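Local coordinates for proximal thread matrix protein 1 (Mytilus galloprovincialis, PDB 4CN9) that probably binds collagen in the matrix of the mussel byssus, using two von Willebrand factor type A domains, and carries zinc ions, at residues E48-Q53 against S87-V91; T112-N117 against S153-G159. All coordinates share one frame; numbering follows the deposited sequence.

How the contacts relate
From the N terminus, the chain first runs through strand 48-49, which pairs with strand 439-447 in the small sheet outside the two A-domain sheets. Contact 1 then closes a loop holding strand 54-61 and helices 64-69 and 73-85, bringing 87-91 back to 48-53 beside a zinc site. Contact 2 opens only after contact 1 has closed, so the two loops follow in series and neither nest nor cross. It spans helices 122-130 and 142-153 and ties the exit of edge strand 110-112 to the approach to strand 166-173. The centres of contact 1 and contact 2 are about 19 Å apart, and their nearest atoms about 8 Å.

Contact 1 (E48-Q53 against S87-V91); sequences EECDVQ and SFTTV. With ZN (zinc ion), chain D.
Cys-50 and Phe-88 form a single backbone bridge between segments whose directions differ by 30°: Cys-50 N donates to Ser-87 O (2.9 Å), and Thr-89 N donates to Cys-50 O (3.2 Å). Beyond the bridge, 88-91 folds into a type I turn that carries both threonines against 48-53. Thr-89 OG1 donates to Asp-51 OD1 (3.0 Å), coming from above the carboxylate, 37° out of its plane. Its methyl CG2 lies against the carboxylate carbon CD of Glu-49 at 3.5 Å. With OG1 placed between the backbone N and carbonyl carbon (chi1 65°), one threonine serves both acids. These are first-shell ligands of a zinc ion: Glu-49 gives OE2 alone (2.0 Å), whereas Asp-51 chelates with OD1 and OD2. Two waters and His-446, from strand 439-447, complete the site, so the metal joins the lead-in to strand 54-61, the first strand of the von Willebrand factor type A sheet, to the C-terminal strand, while Thr-89 acts from the second shell. With an alanine here, Asp-51 OD1 would probably lose its hydroxyl donor and the Glu-49 carboxylate its methyl neighbour, leaving the two acids to be held mainly by the metal. On another side, Cys-50 CB meets Phe-88 CE1 at 3.7 Å, and SG, disulfide-bonded to Cys-242, makes an oblique sulfur-aromatic contact, 5.0 Å from the Phe-88 ring centroid. Ile-238 of helix 234-241 packs on both residues. Water 1, in plane at the edge of that ring, donates to Cys-50 O and Val-52 O and accepts from Thr-90 N; Thr-90 CG2 rests 3.4 Å from Asp-51 O.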
ATOM      1  N   GLU A  48      -4.679 -12.834 -17.778  1.00 39.46           N
ATOM      2  CA  GLU A  48      -4.676 -13.696 -16.603  1.00 41.69           C
ATOM      3  C   GLU A  48      -5.952 -13.789 -15.821  1.00 31.67           C
ATOM      4  O   GLU A  48      -6.944 -13.122 -16.103  1.00 31.90           O
ATOM      5  CB  GLU A  48      -3.550 -13.413 -15.619  1.00 44.52           C
ATOM      6  CG  GLU A  48      -2.838 -12.129 -15.680  1.00 44.29           C
ATOM      7  CD  GLU A  48      -1.393 -12.384 -15.345  1.00 41.82           C
ATOM      8  OE1 GLU A  48      -0.703 -12.966 -16.199  1.00 55.40           O
ATOM      9  OE2 GLU A  48      -0.959 -12.067 -14.220  1.00 37.42           O
ATOM     10  N   GLU A  49      -5.874 -14.673 -14.834  1.00 33.58           N
ATOM     11  CA  GLU A  49      -6.964 -14.982 -13.941  1.00 31.86           C
ATOM     12  C   GLU A  49      -6.471 -14.981 -12.504  1.00 27.87           C
ATOM     13  O   GLU A  49      -5.269 -15.054 -12.226  1.00 26.57           O
ATOM     14  CB  GLU A  49      -7.546 -16.358 -14.261  1.00 29.23           C
ATOM     15  CG  GLU A  49      -6.614 -17.518 -13.944  1.00 32.80           C
ATOM     16  CD  GLU A  49      -7.116 -18.850 -14.482  1.00 36.43           C
ATOM     17  OE1 GLU A  49      -7.768 -18.861 -15.545  1.00 34.97           O
ATOM     18  OE2 GLU A  49      -6.849 -19.888 -13.839  1.00 38.84           O
ATOM     19  N   CYS A  50      -7.436 -14.897 -11.603  1.00 25.63           N
ATOM     20  CA  CYS A  50      -7.197 -14.960 -10.186  1.00 26.07           C
ATOM     21  C   CYS A  50      -8.177 -15.980  -9.646  1.00 24.42           C
ATOM     22  O   CYS A  50      -9.372 -15.902  -9.933  1.00 28.27           O
ATOM     23  CB  CYS A  50      -7.457 -13.594  -9.561  1.00 29.69           C
ATOM     24  SG  CYS A  50      -7.175 -13.550  -7.793  1.00 31.95           S
ATOM     25  N   ASP A  51      -7.676 -16.941  -8.882  1.00 25.29           N
ATOM     26  CA  ASP A  51      -8.509 -18.030  -8.367  1.00 27.46           C
ATOM     27  C   ASP A  51      -8.966 -17.741  -6.926  1.00 28.17           C
ATOM     28  O   ASP A  51      -9.676 -18.538  -6.314  1.00 28.31           O
ATOM     29  CB  ASP A  51      -7.748 -19.370  -8.412  1.00 32.64           C
ATOM     30  CG  ASP A  51      -7.279 -19.753  -9.818  1.00 31.72           C
ATOM     31  OD1 ASP A  51      -7.810 -19.253 -10.831  1.00 31.11           O
ATOM     32  OD2 ASP A  51      -6.343 -20.568  -9.923  1.00 37.75           O
ATOM     33  N   VAL A  52      -8.566 -16.589  -6.403  1.00 28.69           N
ATOM     34  CA  VAL A  52      -8.841 -16.223  -5.015  1.00 31.93           C
ATOM     35  C   VAL A  52     -10.323 -15.974  -4.791  1.00 28.13           C
ATOM     36  O   VAL A  52     -10.982 -15.394  -5.643  1.00 27.70           O
ATOM     37  CB  VAL A  52      -8.039 -14.964  -4.617  1.00 32.08           C
ATOM     38  CG1 VAL A  52      -8.356 -14.538  -3.181  1.00 34.52           C
ATOM     39  CG2 VAL A  52      -6.539 -15.230  -4.759  1.00 39.25           C
ATOM     40  N   GLN A  53     -10.846 -16.418  -3.649  1.00 28.50           N
ATOM     41  CA  GLN A  53     -12.245 -16.166  -3.300  1.00 27.38           C
ATOM     42  C   GLN A  53     -12.397 -14.768  -2.725  1.00 27.13           C
ATOM     43  O   GLN A  53     -11.770 -14.425  -1.726  1.00 25.24           O
ATOM     44  CB  GLN A  53     -12.759 -17.202  -2.302  1.00 31.81           C
ATOM     45  CG  GLN A  53     -12.950 -18.574  -2.924  1.00 38.78           C
ATOM     46  CD  GLN A  53     -13.350 -19.625  -1.912  1.00 54.49           C
ATOM     47  OE1 GLN A  53     -13.914 -19.313  -0.860  1.00 54.05           O
ATOM     48  NE2 GLN A  53     -13.060 -20.885  -2.227  1.00 54.28           N
ATOM     49  N   SER A  87     -12.104 -12.344 -15.279  1.00 26.50           N
ATOM     50  CA  SER A  87     -10.760 -12.667 -14.792  1.00 24.89           C
ATOM     51  C   SER A  87     -10.763 -13.431 -13.459  1.00 24.55           C
ATOM     52  O   SER A  87      -9.724 -13.966 -13.027  1.00 26.67           O
ATOM     53  CB  SER A  87      -9.954 -11.376 -14.635  1.00 29.57           C
ATOM     54  OG  SER A  87      -9.941 -10.642 -15.855  1.00 31.37           O
ATOM     55  N   PHE A  88     -11.923 -13.493 -12.808  1.00 23.89           N
ATOM     56  CA  PHE A  88     -12.030 -14.164 -11.515  1.00 26.35           C
ATOM     57  C   PHE A  88     -12.747 -15.485 -11.673  1.00 28.31           C
ATOM     58  O   PHE A  88     -13.958 -15.527 -11.847  1.00 27.24           O
ATOM     59  CB  PHE A  88     -12.729 -13.262 -10.489  1.00 26.18           C
ATOM     60  CG  PHE A  88     -11.882 -12.098 -10.066  1.00 26.33           C
ATOM     61  CD1 PHE A  88     -10.963 -12.235  -9.043  1.00 27.19           C
ATOM     62  CD2 PHE A  88     -11.982 -10.885 -10.716  1.00 31.57           C
ATOM     63  CE1 PHE A  88     -10.175 -11.181  -8.664  1.00 27.52           C
ATOM     64  CE2 PHE A  88     -11.198  -9.823 -10.337  1.00 32.84           C
ATOM     65  CZ  PHE A  88     -10.280  -9.980  -9.317  1.00 30.30           C
ATOM     66  N   THR A  89     -11.977 -16.562 -11.608  1.00 26.08           N
ATOM     67  CA  THR A  89     -12.471 -17.887 -11.963  1.00 34.54           C
ATOM     68  C   THR A  89     -13.602 -18.372 -11.056  1.00 34.88           C
ATOM     69  O   THR A  89     -14.483 -19.087 -11.517  1.00 38.13           O
ATOM     70  CB  THR A  89     -11.322 -18.919 -11.970  1.00 34.48           C
ATOM     71  OG1 THR A  89     -10.794 -19.070 -10.650  1.00 39.46           O
ATOM     72  CG2 THR A  89     -10.215 -18.473 -12.907  1.00 34.47           C
ATOM     73  N   THR A  90     -13.603 -17.961  -9.786  1.00 31.13           N
ATOM     74  CA  THR A  90     -14.616 -18.437  -8.827  1.00 32.21           C
ATOM     75  C   THR A  90     -15.915 -17.610  -8.801  1.00 32.55           C
ATOM     76  O   THR A  90     -16.843 -17.906  -8.035  1.00 28.51           O
ATOM     77  CB  THR A  90     -14.044 -18.537  -7.385  1.00 34.50           C
ATOM     78  OG1 THR A  90     -13.704 -17.237  -6.894  1.00 32.65           O
ATOM     79  CG2 THR A  90     -12.799 -19.424  -7.357  1.00 36.10           C
ATOM     80  N   VAL A  91     -15.992 -16.576  -9.629  1.00 31.87           N
ATOM     81  CA  VAL A  91     -17.249 -15.843  -9.804  1.00 32.86           C
ATOM     82  C   VAL A  91     -18.221 -16.749 -10.553  1.00 38.11           C
ATOM     83  O   VAL A  91     -17.897 -17.252 -11.627  1.00 39.84           O
ATOM     84  CB  VAL A  91     -17.043 -14.526 -10.604  1.00 35.68           C
ATOM     85  CG1 VAL A  91     -18.373 -13.801 -10.831  1.00 34.82           C
ATOM     86  CG2 VAL A  91     -16.082 -13.618  -9.887  1.00 30.79           C
TER
HETATM   87 ZN    ZN D1449      -6.338 -20.328 -11.990  0.50 33.43          ZN
HETATM   88  O   HOH W   1     -11.448 -15.925  -8.372  1.00 28.85           O
HETATM   89  O   HOH W   2      -5.770 -22.341 -12.098  0.70 36.21           O
HETATM   90  O   HOH W   3      -7.766 -21.831 -12.178  0.70 38.83           O

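Contact 2 (T112-N117 against S153-G159); sequences TAFPLN and SFSGAEG
Leu-116, Asn-117 and Glu-158 carry this join between two loops of the alpha/beta von Willebrand factor type A fold, one leaving edge strand 110-112 through a classic beta bulge at Ala-113 and Phe-114, the other following helix 142-153. Leu-116 reaches across the helix end: its CD1 sits 3.3 Å from Ser-153 O and slants toward the Phe-154 ring, with CB close to Glu-158 O. Ile-57 of strand 54-61 touches Leu-116 and Phe-154 alike. The extended Glu-158 runs roughly at right angles to the leucine, laying OE1 alongside Pro-115 CB (3.6 Å). That oxygen accepts from two waters. Water 4 also bonds Ser-153 OG and Thr-112 OG1, a hydroxyl further bonded to His-148; water 5 donates to Ser-153 O and accepts from Leu-116 N (3.0 Å). The carboxylate thus links both loops through solvent, without a direct bond. Gly-159, at a positive phi of 106°, comes so near that a side chain would collide with Asn-117 CB. Asn-117 N makes a weak bond to Glu-158 O (3.1 Å, 131° at the hydrogen). Its CG stands between the backbone N and carbonyl carbon (chi1 62°), which folds the amide back flat over the Glu-158 to Gly-159 peptide, nearly parallel to it, with Asn-117 ND2 3.5 Å from Glu-158 C.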
ATOM      1  N   THR A 112     -25.908   2.523  -5.809  1.00 14.45           N
ATOM      2  CA  THR A 112     -25.526   1.130  -5.987  1.00 18.22           C
ATOM      3  C   THR A 112     -26.168   0.618  -7.255  1.00 19.33           C
ATOM      4  O   THR A 112     -27.386   0.620  -7.363  1.00 19.76           O
ATOM      5  CB  THR A 112     -25.945   0.262  -4.790  1.00 18.16           C
ATOM      6  OG1 THR A 112     -25.142   0.611  -3.653  1.00 18.33           O
ATOM      7  CG2 THR A 112     -25.754  -1.214  -5.096  1.00 16.69           C
ATOM      8  N   ALA A 113     -25.360   0.219  -8.235  1.00 19.83           N
ATOM      9  CA  ALA A 113     -25.918  -0.357  -9.463  1.00 18.58           C
ATOM     10  C   ALA A 113     -26.487  -1.735  -9.159  1.00 20.76           C
ATOM     11  O   ALA A 113     -27.610  -2.062  -9.540  1.00 20.75           O
ATOM     12  CB  ALA A 113     -24.870  -0.437 -10.563  1.00 18.88           C
ATOM     13  N   PHE A 114     -25.702  -2.554  -8.477  1.00 19.57           N
ATOM     14  CA  PHE A 114     -26.193  -3.825  -7.960  1.00 17.24           C
ATOM     15  C   PHE A 114     -25.271  -4.278  -6.836  1.00 18.87           C
ATOM     16  O   PHE A 114     -24.069  -3.986  -6.853  1.00 17.80           O
ATOM     17  CB  PHE A 114     -26.329  -4.889  -9.063  1.00 21.13           C
ATOM     18  CG  PHE A 114     -25.065  -5.136  -9.858  1.00 18.70           C
ATOM     19  CD1 PHE A 114     -24.124  -6.062  -9.433  1.00 20.21           C
ATOM     20  CD2 PHE A 114     -24.828  -4.444 -11.036  1.00 20.84           C
ATOM     21  CE1 PHE A 114     -22.968  -6.288 -10.167  1.00 18.74           C
ATOM     22  CE2 PHE A 114     -23.691  -4.664 -11.767  1.00 21.02           C
ATOM     23  CZ  PHE A 114     -22.752  -5.588 -11.332  1.00 18.64           C
ATOM     24  N   PRO A 115     -25.840  -4.941  -5.823  1.00 19.92           N
ATOM     25  CA  PRO A 115     -25.080  -5.469  -4.688  1.00 18.98           C
ATOM     26  C   PRO A 115     -24.373  -6.793  -5.000  1.00 19.10           C
ATOM     27  O   PRO A 115     -24.673  -7.437  -6.005  1.00 19.22           O
ATOM     28  CB  PRO A 115     -26.165  -5.703  -3.634  1.00 21.36           C
ATOM     29  CG  PRO A 115     -27.388  -6.015  -4.434  1.00 22.59           C
ATOM     30  CD  PRO A 115     -27.293  -5.164  -5.667  1.00 22.39           C
ATOM     31  N   LEU A 116     -23.450  -7.186  -4.123  1.00 19.74           N
ATOM     32  CA  LEU A 116     -22.745  -8.467  -4.229  1.00 18.21           C
ATOM     33  C   LEU A 116     -23.686  -9.666  -4.408  1.00 21.65           C
ATOM     34  O   LEU A 116     -23.368 -10.604  -5.128  1.00 22.75           O
ATOM     35  CB  LEU A 116     -21.886  -8.695  -2.975  1.00 15.62           C
ATOM     36  CG  LEU A 116     -20.675  -7.772  -2.807  1.00 19.78           C
ATOM     37  CD1 LEU A 116     -20.212  -7.805  -1.362  1.00 18.47           C
ATOM     38  CD2 LEU A 116     -19.534  -8.160  -3.743  1.00 18.50           C
ATOM     39  N   ASN A 117     -24.834  -9.653  -3.735  1.00 23.26           N
ATOM     40  CA  ASN A 117     -25.684 -10.841  -3.747  1.00 25.71           C
ATOM     41  C   ASN A 117     -26.748 -10.850  -4.838  1.00 26.54           C
ATOM     42  O   ASN A 117     -27.571 -11.754  -4.869  1.00 27.84           O
ATOM     43  CB  ASN A 117     -26.320 -11.088  -2.367  1.00 25.25           C
ATOM     44  CG  ASN A 117     -27.236  -9.960  -1.915  1.00 26.63           C
ATOM     45  OD1 ASN A 117     -27.526  -9.019  -2.662  1.00 23.72           O
ATOM     46  ND2 ASN A 117     -27.715 -10.062  -0.672  1.00 28.10           N
ATOM     47  N   SER A 153     -21.849  -1.640   1.018  1.00 19.61           N
ATOM     48  CA  SER A 153     -21.489  -2.606  -0.027  1.00 21.26           C
ATOM     49  C   SER A 153     -20.973  -3.931   0.508  1.00 18.94           C
ATOM     50  O   SER A 153     -21.228  -4.979  -0.091  1.00 19.44           O
ATOM     51  CB  SER A 153     -20.447  -2.017  -0.971  1.00 18.70           C
ATOM     52  OG  SER A 153     -20.891  -0.808  -1.520  1.00 19.34           O
ATOM     53  N   PHE A 154     -20.226  -3.890   1.607  1.00 16.76           N
ATOM     54  CA  PHE A 154     -19.687  -5.105   2.206  1.00 17.42           C
ATOM     55  C   PHE A 154     -20.522  -5.597   3.376  1.00 24.02           C
ATOM     56  O   PHE A 154     -20.125  -6.540   4.067  1.00 21.48           O
ATOM     57  CB  PHE A 154     -18.245  -4.873   2.655  1.00 22.50           C
ATOM     58  CG  PHE A 154     -17.265  -4.839   1.524  1.00 18.76           C
ATOM     59  CD1 PHE A 154     -17.002  -5.987   0.783  1.00 22.01           C
ATOM     60  CD2 PHE A 154     -16.624  -3.671   1.181  1.00 17.21           C
ATOM     61  CE1 PHE A 154     -16.090  -5.963  -0.272  1.00 20.28           C
ATOM     62  CE2 PHE A 154     -15.710  -3.642   0.133  1.00 18.61           C
ATOM     63  CZ  PHE A 154     -15.452  -4.790  -0.599  1.00 16.46           C
ATOM     64  N   SER A 155     -21.692  -4.991   3.598  1.00 24.45           N
ATOM     65  CA  SER A 155     -22.522  -5.407   4.738  1.00 25.92           C
ATOM     66  C   SER A 155     -23.179  -6.757   4.482  1.00 20.99           C
ATOM     67  O   SER A 155     -23.402  -7.143   3.334  1.00 22.03           O
ATOM     68  CB  SER A 155     -23.587  -4.350   5.075  1.00 22.02           C
ATOM     69  OG  SER A 155     -24.588  -4.251   4.067  1.00 23.26           O
ATOM     70  N   GLY A 156     -23.486  -7.468   5.563  1.00 25.53           N
ATOM     71  CA  GLY A 156     -24.286  -8.675   5.488  1.00 22.72           C
ATOM     72  C   GLY A 156     -25.522  -8.502   4.621  1.00 23.31           C
ATOM     73  O   GLY A 156     -25.880  -9.385   3.853  1.00 24.76           O
ATOM     74  N   ALA A 157     -26.174  -7.354   4.735  1.00 24.13           N
ATOM     75  CA  ALA A 157     -27.437  -7.119   4.031  1.00 23.47           C
ATOM     76  C   ALA A 157     -27.277  -7.136   2.506  1.00 27.91           C
ATOM     77  O   ALA A 157     -28.238  -7.420   1.786  1.00 26.50           O
ATOM     78  CB  ALA A 157     -28.041  -5.800   4.478  1.00 24.28           C
ATOM     79  N   GLU A 158     -26.079  -6.818   2.010  1.00 20.69           N
ATOM     80  CA  GLU A 158     -25.827  -6.813   0.565  1.00 19.88           C
ATOM     81  C   GLU A 158     -25.018  -8.034   0.111  1.00 23.12           C
ATOM     82  O   GLU A 158     -24.626  -8.121  -1.053  1.00 23.40           O
ATOM     83  CB  GLU A 158     -25.129  -5.512   0.125  1.00 21.86           C
ATOM     84  CG  GLU A 158     -25.976  -4.250   0.346  1.00 21.45           C
ATOM     85  CD  GLU A 158     -25.534  -3.049  -0.500  1.00 24.03           C
ATOM     86  OE1 GLU A 158     -24.749  -3.209  -1.468  1.00 20.35           O
ATOM     87  OE2 GLU A 158     -25.993  -1.929  -0.197  1.00 21.00           O
ATOM     88  N   GLY A 159     -24.764  -8.971   1.025  1.00 22.75           N
ATOM     89  CA  GLY A 159     -24.101 -10.215   0.670  1.00 24.04           C
ATOM     90  C   GLY A 159     -22.649 -10.331   1.106  1.00 21.84           C
ATOM     91  O   GLY A 159     -21.987 -11.338   0.838  1.00 25.24           O
TER
HETATM   92  O   HOH W   4     -23.468  -1.375  -2.762  1.00 19.83           O
HETATM   93  O   HOH W   5     -22.843  -4.919  -2.316  1.00 17.27           O